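Local coordinates for protein cytokinin riboside 5'-monophosphate phosphoribohydrolase (Corynebacterium glutamicum, PDB 5WQ3) that has an alpha/beta fold built round a parallel sheet and belongs to the SLOG clan, at residues Gly60-His65 / Met158-Tyr162; Ser126-Glu132 / Asp144-Arg150. One frame throughout, in Å; residues are numbered along the deposited sequence.

Contact 1 (Gly60-His65 / Met158-Tyr162); sequences GFDALH and MFLKY
The Tyr162 ring is sandwiched: Leu64 CB sits over the centre of one face in a CH-pi contact, 3.7 Å from the centroid, and Lys161 CG lies on the opposite face, offset toward the rim. At the edge of this ring, near its plane, Phe61 CD1 comes 3.4 Å from Tyr162 OH. The Phe61 ring carries the ammonium of Lys161 over one face, NZ standing 3.3 Å from the centroid and 4° off the ring normal, a nearly axial cation-pi contact. An extended lysine chain, with CG anti to the backbone N (chi1 -167°), brings the charge there and lets NZ also donate to Tyr162 OH at 3.1 Å. Helices 46-64 and 152-162 lie here on one face of the parallel alpha/beta sheet, Leu64 and Met158 both reaching Leu129 of strand 126-131; their local axes cross at -39° and approach to 11.2 Å at their closest, so long side chains span the gap. Met158, bent at chi2, lays SD at the edge of the Phe61 ring in a Met-aromatic contact, while its CE reaches 3.9 Å from Gly60 CA. Leu64 CD1 packs on Met158 CB. A water joins Tyr162 OH to His65 ND1, 2.8 Å from the latter, in the plane of both rings.

Contact 2 (Ser126-Glu132 / Asp144-Arg150); sequences SVGLGIE and DLGLNFR
Phe149, Glu132 and Leu145 have the most surface buried where strands 126-131 and 145-149 pair in parallel register. With CG of Phe149 beside its backbone N (chi1 -67°), the ring lies along the neighbouring strand, and its CE1 touches Leu129 CB at 4.0 Å. The ring turns an edge to Gly130 O, 3.5 Å from Phe149 CD1; the same oxygen accepts from Phe149 N at 2.8 Å. Phe149 O in turn takes the N-H of Glu132. The extended Glu132 chain slants across that of Arg150, and its OE2 forms a salt bridge with Arg150 NH1 at 3.1 Å, the carboxylate and guanidinium planes 74° apart; Arg150 NH2 is paired with Glu223 of a second subunit. Leu145 opens the pairing at the other end: its N and that of Asp144 both donate to Ser126 O, and its own O receives Gly128 N at 3.0 Å. Strand 145-149 is the outermost of the sheet within this chain, while 126-131 pairs on its other side with strand 102-105; Leu129 and Phe149 face Met158 of helix 152-162, and Leu147 meets Ala63 of helix 46-64.

The centres of contacts 1 and 2 lie about 11 Å apart, and the two meet directly: Met158 CB touches Leu129 CD1 at 3.6 Å, Met158 CG is 3.6 Å from Phe149 CZ, and Gly60 CA packs on Leu147 CD2. Contact 1 thus joins two helices that lie against the sheet face bearing Leu129, Leu147 and Phe149. Both strands of contact 2 come between the two helical segments of contact 1 in the sequence, and strand 145-149 is followed directly by helix 152-162. Together they tie helix 46-64, near the start of the modelled chain, to one side of the seven-stranded parallel sheet, forming a shared apolar layer between helix pair and strand pair.

Contact 1 (Gly60-His65 / Met158-Tyr162)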
loop_
_atom_site.group_PDB
_atom_site.type_symbol
_atom_site.label_atom_id
_atom_site.label_comp_id
_atom_site.label_asym_id
_atom_site.label_seq_id
_atom_site.Cartn_x
_atom_site.Cartn_y
_atom_site.Cartn_z
ATOM N N GLY C 60 60.618 -17.633 -5.036
ATOM C CA GLY C 60 60.604 -18.913 -5.740
ATOM C C GLY C 60 61.993 -19.575 -5.651
ATOM O O GLY C 60 62.096 -20.765 -5.280
ATOM N N PHE C 61 63.064 -18.796 -5.876
ATOM C CA PHE C 61 64.440 -19.326 -5.866
ATOM C C PHE C 61 64.762 -19.781 -4.427
ATOM O O PHE C 61 65.354 -20.833 -4.196
ATOM C CB PHE C 61 65.534 -18.315 -6.341
ATOM C CG PHE C 61 65.475 -17.936 -7.808
ATOM C CD1 PHE C 61 64.623 -18.596 -8.729
ATOM C CD2 PHE C 61 66.290 -16.918 -8.276
ATOM C CE1 PHE C 61 64.593 -18.221 -10.037
ATOM C CE2 PHE C 61 66.278 -16.537 -9.605
ATOM C CZ PHE C 61 65.415 -17.200 -10.511
ATOM N N ASP C 62 64.319 -18.992 -3.454
ATOM C CA ASP C 62 64.513 -19.315 -2.071
ATOM C C ASP C 62 63.816 -20.583 -1.600
ATOM O O ASP C 62 64.421 -21.410 -0.979
ATOM C CB ASP C 62 64.080 -18.139 -1.201
ATOM C CG ASP C 62 64.782 -18.168 0.120
ATOM O OD1 ASP C 62 66.015 -18.162 0.156
ATOM O OD2 ASP C 62 64.107 -18.358 1.103
ATOM N N ALA C 63 62.561 -20.735 -1.927
ATOM C CA ALA C 63 61.764 -21.868 -1.503
ATOM C C ALA C 63 62.130 -23.182 -2.227
ATOM O O ALA C 63 61.874 -24.253 -1.703
ATOM C CB ALA C 63 60.313 -21.578 -1.794
ATOM N N LEU C 64 62.604 -23.093 -3.463
ATOM C CA LEU C 64 62.823 -24.316 -4.280
ATOM C C LEU C 64 64.285 -24.639 -4.392
ATOM O O LEU C 64 64.703 -25.647 -4.989
ATOM C CB LEU C 64 62.240 -24.130 -5.670
ATOM C CG LEU C 64 60.754 -23.853 -5.693
ATOM C CD1 LEU C 64 60.244 -23.547 -7.107
ATOM C CD2 LEU C 64 60.020 -25.064 -5.160
ATOM N N HIS C 65 65.119 -23.809 -3.767
ATOM C CA HIS C 65 66.560 -23.975 -3.941
ATOM C C HIS C 65 66.979 -25.396 -3.581
ATOM O O HIS C 65 67.810 -26.010 -4.249
ATOM C CB HIS C 65 67.353 -23.033 -3.016
ATOM C CG HIS C 65 68.811 -23.213 -3.145
ATOM N ND1 HIS C 65 69.485 -22.974 -4.330
ATOM C CD2 HIS C 65 69.734 -23.676 -2.266
ATOM C CE1 HIS C 65 70.768 -23.262 -4.172
ATOM N NE2 HIS C 65 70.945 -23.692 -2.931
ATOM N N MET C 158 60.348 -21.427 -12.908
ATOM C CA MET C 158 60.560 -22.333 -11.800
ATOM C C MET C 158 60.431 -23.766 -12.296
ATOM O O MET C 158 61.179 -24.622 -11.840
ATOM C CB MET C 158 59.554 -22.104 -10.703
ATOM C CG MET C 158 59.506 -20.727 -10.032
ATOM S SD MET C 158 61.079 -20.168 -9.528
ATOM C CE MET C 158 60.820 -18.379 -9.550
ATOM N N PHE C 159 59.541 -24.030 -13.256
ATOM C CA PHE C 159 59.407 -25.421 -13.789
ATOM C C PHE C 159 60.678 -25.910 -14.468
ATOM O O PHE C 159 61.079 -27.070 -14.271
ATOM C CB PHE C 159 58.240 -25.547 -14.758
ATOM C CG PHE C 159 56.875 -25.307 -14.148
ATOM C CD1 PHE C 159 56.467 -25.961 -13.033
ATOM C CD2 PHE C 159 55.995 -24.420 -14.737
ATOM C CE1 PHE C 159 55.200 -25.766 -12.508
ATOM C CE2 PHE C 159 54.697 -24.224 -14.217
ATOM C CZ PHE C 159 54.310 -24.886 -13.087
ATOM N N LEU C 160 61.350 -25.024 -15.226
ATOM C CA LEU C 160 62.540 -25.371 -15.945
ATOM C C LEU C 160 63.738 -25.431 -15.026
ATOM O O LEU C 160 64.623 -26.245 -15.216
ATOM C CB LEU C 160 62.840 -24.374 -17.077
ATOM C CG LEU C 160 61.892 -24.468 -18.286
ATOM C CD1 LEU C 160 61.996 -23.220 -19.176
ATOM C CD2 LEU C 160 62.202 -25.763 -19.054
ATOM N N LYS C 161 63.793 -24.542 -14.054
ATOM C CA LYS C 161 64.980 -24.469 -13.188
ATOM C C LYS C 161 65.012 -25.603 -12.123
ATOM O O LYS C 161 66.093 -26.042 -11.764
ATOM C CB LYS C 161 65.037 -23.089 -12.462
ATOM C CG LYS C 161 66.387 -22.813 -11.794
ATOM C CD LYS C 161 66.428 -21.422 -11.174
ATOM C CE LYS C 161 67.777 -21.167 -10.521
ATOM N NZ LYS C 161 67.749 -19.931 -9.704
ATOM N N TYR C 162 63.869 -26.045 -11.595
ATOM C CA TYR C 162 63.820 -26.969 -10.471
ATOM C C TYR C 162 63.186 -28.296 -10.715
ATOM O O TYR C 162 62.895 -28.979 -9.788
ATOM C CB TYR C 162 63.120 -26.299 -9.295
ATOM C CG TYR C 162 63.848 -25.047 -8.872
ATOM C CD1 TYR C 162 65.056 -25.133 -8.228
ATOM C CD2 TYR C 162 63.336 -23.759 -9.193
ATOM C CE1 TYR C 162 65.776 -23.978 -7.870
ATOM C CE2 TYR C 162 64.034 -22.608 -8.845
ATOM C CZ TYR C 162 65.242 -22.731 -8.177
ATOM O OH TYR C 162 65.913 -21.614 -7.796
HETATM O O HOH W 1 67.965 -21.631 -6.293
#

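Contact 2 (Ser126-Glu132 / Asp144-Arg150)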
loop_
_atom_site.group_PDB
_atom_site.type_symbol
_atom_site.label_atom_id
_atom_site.label_comp_id
_atom_site.label_asym_id
_atom_site.label_seq_id
_atom_site.Cartn_x
_atom_site.Cartn_y
_atom_site.Cartn_z
ATOM N N SER C 126 55.034 -33.704 -3.125
ATOM C CA SER C 126 54.121 -33.125 -4.071
ATOM C C SER C 126 54.129 -31.596 -4.029
ATOM O O SER C 126 53.797 -30.957 -3.013
ATOM C CB SER C 126 52.733 -33.614 -3.774
ATOM O OG SER C 126 51.801 -32.804 -4.427
ATOM N N VAL C 127 54.459 -31.017 -5.158
ATOM C CA VAL C 127 54.702 -29.566 -5.258
ATOM C C VAL C 127 53.683 -28.987 -6.202
ATOM O O VAL C 127 53.392 -29.601 -7.215
ATOM C CB VAL C 127 56.098 -29.242 -5.824
ATOM C CG1 VAL C 127 56.362 -27.737 -5.802
ATOM C CG2 VAL C 127 57.160 -30.027 -5.089
ATOM N N GLY C 128 53.197 -27.792 -5.854
ATOM C CA GLY C 128 52.236 -27.017 -6.659
ATOM C C GLY C 128 52.665 -25.564 -6.773
ATOM O O GLY C 128 52.807 -24.814 -5.742
ATOM N N LEU C 129 52.861 -25.126 -8.005
ATOM C CA LEU C 129 53.294 -23.743 -8.254
ATOM C C LEU C 129 52.146 -23.132 -8.990
ATOM O O LEU C 129 52.000 -23.319 -10.189
ATOM C CB LEU C 129 54.564 -23.673 -9.062
ATOM C CG LEU C 129 55.753 -24.584 -8.676
ATOM C CD1 LEU C 129 56.940 -24.313 -9.583
ATOM C CD2 LEU C 129 56.196 -24.435 -7.232
ATOM N N GLY C 130 51.267 -22.472 -8.226
ATOM C CA GLY C 130 50.063 -21.931 -8.786
ATOM C C GLY C 130 50.221 -20.601 -9.476
ATOM O O GLY C 130 51.168 -19.823 -9.213
ATOM N N ILE C 131 49.231 -20.298 -10.295
ATOM C CA ILE C 131 49.095 -19.007 -10.908
ATOM C C ILE C 131 47.836 -18.343 -10.357
ATOM O O ILE C 131 46.800 -18.960 -10.295
ATOM C CB ILE C 131 49.038 -19.172 -12.420
ATOM C CG1 ILE C 131 49.041 -17.841 -13.107
ATOM C CG2 ILE C 131 47.810 -19.942 -12.800
ATOM C CD1 ILE C 131 50.374 -17.172 -13.045
ATOM N N GLU C 132 47.946 -17.113 -9.900
ATOM C CA GLU C 132 46.814 -16.470 -9.276
ATOM C C GLU C 132 45.834 -16.098 -10.336
ATOM O O GLU C 132 46.160 -15.409 -11.248
ATOM C CB GLU C 132 47.206 -15.315 -8.382
ATOM C CG GLU C 132 47.237 -13.985 -9.036
ATOM C CD GLU C 132 47.686 -12.893 -8.076
ATOM O OE1 GLU C 132 48.127 -13.207 -6.960
ATOM O OE2 GLU C 132 47.589 -11.731 -8.451
ATOM N N ASP C 144 51.636 -30.396 -1.169
ATOM C CA ASP C 144 52.230 -30.324 0.140
ATOM C C ASP C 144 53.353 -29.285 0.234
ATOM O O ASP C 144 53.793 -28.973 1.349
ATOM C CB ASP C 144 52.663 -31.727 0.594
ATOM C CG ASP C 144 51.472 -32.670 0.794
ATOM O OD1 ASP C 144 50.316 -32.188 0.846
ATOM O OD2 ASP C 144 51.681 -33.900 0.903
ATOM N N LEU C 145 53.841 -28.763 -0.898
ATOM C CA LEU C 145 54.715 -27.570 -0.897
ATOM C C LEU C 145 54.116 -26.672 -1.995
ATOM O O LEU C 145 54.247 -26.967 -3.191
ATOM C CB LEU C 145 56.195 -27.903 -1.155
ATOM C CG LEU C 145 57.260 -26.804 -1.373
ATOM C CD1 LEU C 145 57.410 -25.922 -0.141
ATOM C CD2 LEU C 145 58.651 -27.319 -1.732
ATOM N N GLY C 146 53.403 -25.623 -1.576
ATOM C CA GLY C 146 52.623 -24.761 -2.501
ATOM C C GLY C 146 53.249 -23.404 -2.548
ATOM O O GLY C 146 53.755 -22.938 -1.545
ATOM N N LEU C 147 53.363 -22.808 -3.727
ATOM C CA LEU C 147 53.653 -21.393 -3.823
ATOM C C LEU C 147 52.666 -20.890 -4.840
ATOM O O LEU C 147 52.161 -21.629 -5.694
ATOM C CB LEU C 147 55.054 -21.089 -4.368
ATOM C CG LEU C 147 56.344 -21.332 -3.633
ATOM C CD1 LEU C 147 56.458 -22.791 -3.269
ATOM C CD2 LEU C 147 57.501 -20.939 -4.536
ATOM N N ASN C 148 52.427 -19.598 -4.778
ATOM C CA ASN C 148 51.475 -18.925 -5.645
ATOM C C ASN C 148 52.110 -17.711 -6.340
ATOM O O ASN C 148 52.728 -16.885 -5.702
ATOM C CB ASN C 148 50.235 -18.547 -4.807
ATOM C CG ASN C 148 49.216 -19.669 -4.760
ATOM O OD1 ASN C 148 49.034 -20.418 -5.726
ATOM N ND2 ASN C 148 48.564 -19.801 -3.649
ATOM N N PHE C 149 51.953 -17.622 -7.650
ATOM C CA PHE C 149 52.631 -16.619 -8.460
ATOM C C PHE C 149 51.591 -15.777 -9.159
ATOM O O PHE C 149 50.610 -16.272 -9.713
ATOM C CB PHE C 149 53.518 -17.261 -9.555
ATOM C CG PHE C 149 54.694 -18.022 -9.020
ATOM C CD1 PHE C 149 54.560 -19.311 -8.606
ATOM C CD2 PHE C 149 55.928 -17.405 -8.861
ATOM C CE1 PHE C 149 55.642 -19.995 -8.062
ATOM C CE2 PHE C 149 57.027 -18.077 -8.369
ATOM C CZ PHE C 149 56.891 -19.378 -7.953
ATOM N N ARG C 150 51.794 -14.489 -9.083
ATOM C CA ARG C 150 51.099 -13.541 -9.915
ATOM C C ARG C 150 51.562 -13.541 -11.406
ATOM O O ARG C 150 50.778 -13.289 -12.296
ATOM C CB ARG C 150 51.304 -12.151 -9.243
ATOM C CG ARG C 150 51.281 -10.960 -10.170
ATOM C CD ARG C 150 49.871 -10.719 -10.565
ATOM N NE ARG C 150 49.615 -9.383 -11.066
ATOM C CZ ARG C 150 48.385 -8.892 -11.140
ATOM N NH1 ARG C 150 47.367 -9.648 -10.723
ATOM N NH2 ARG C 150 48.168 -7.666 -11.615
#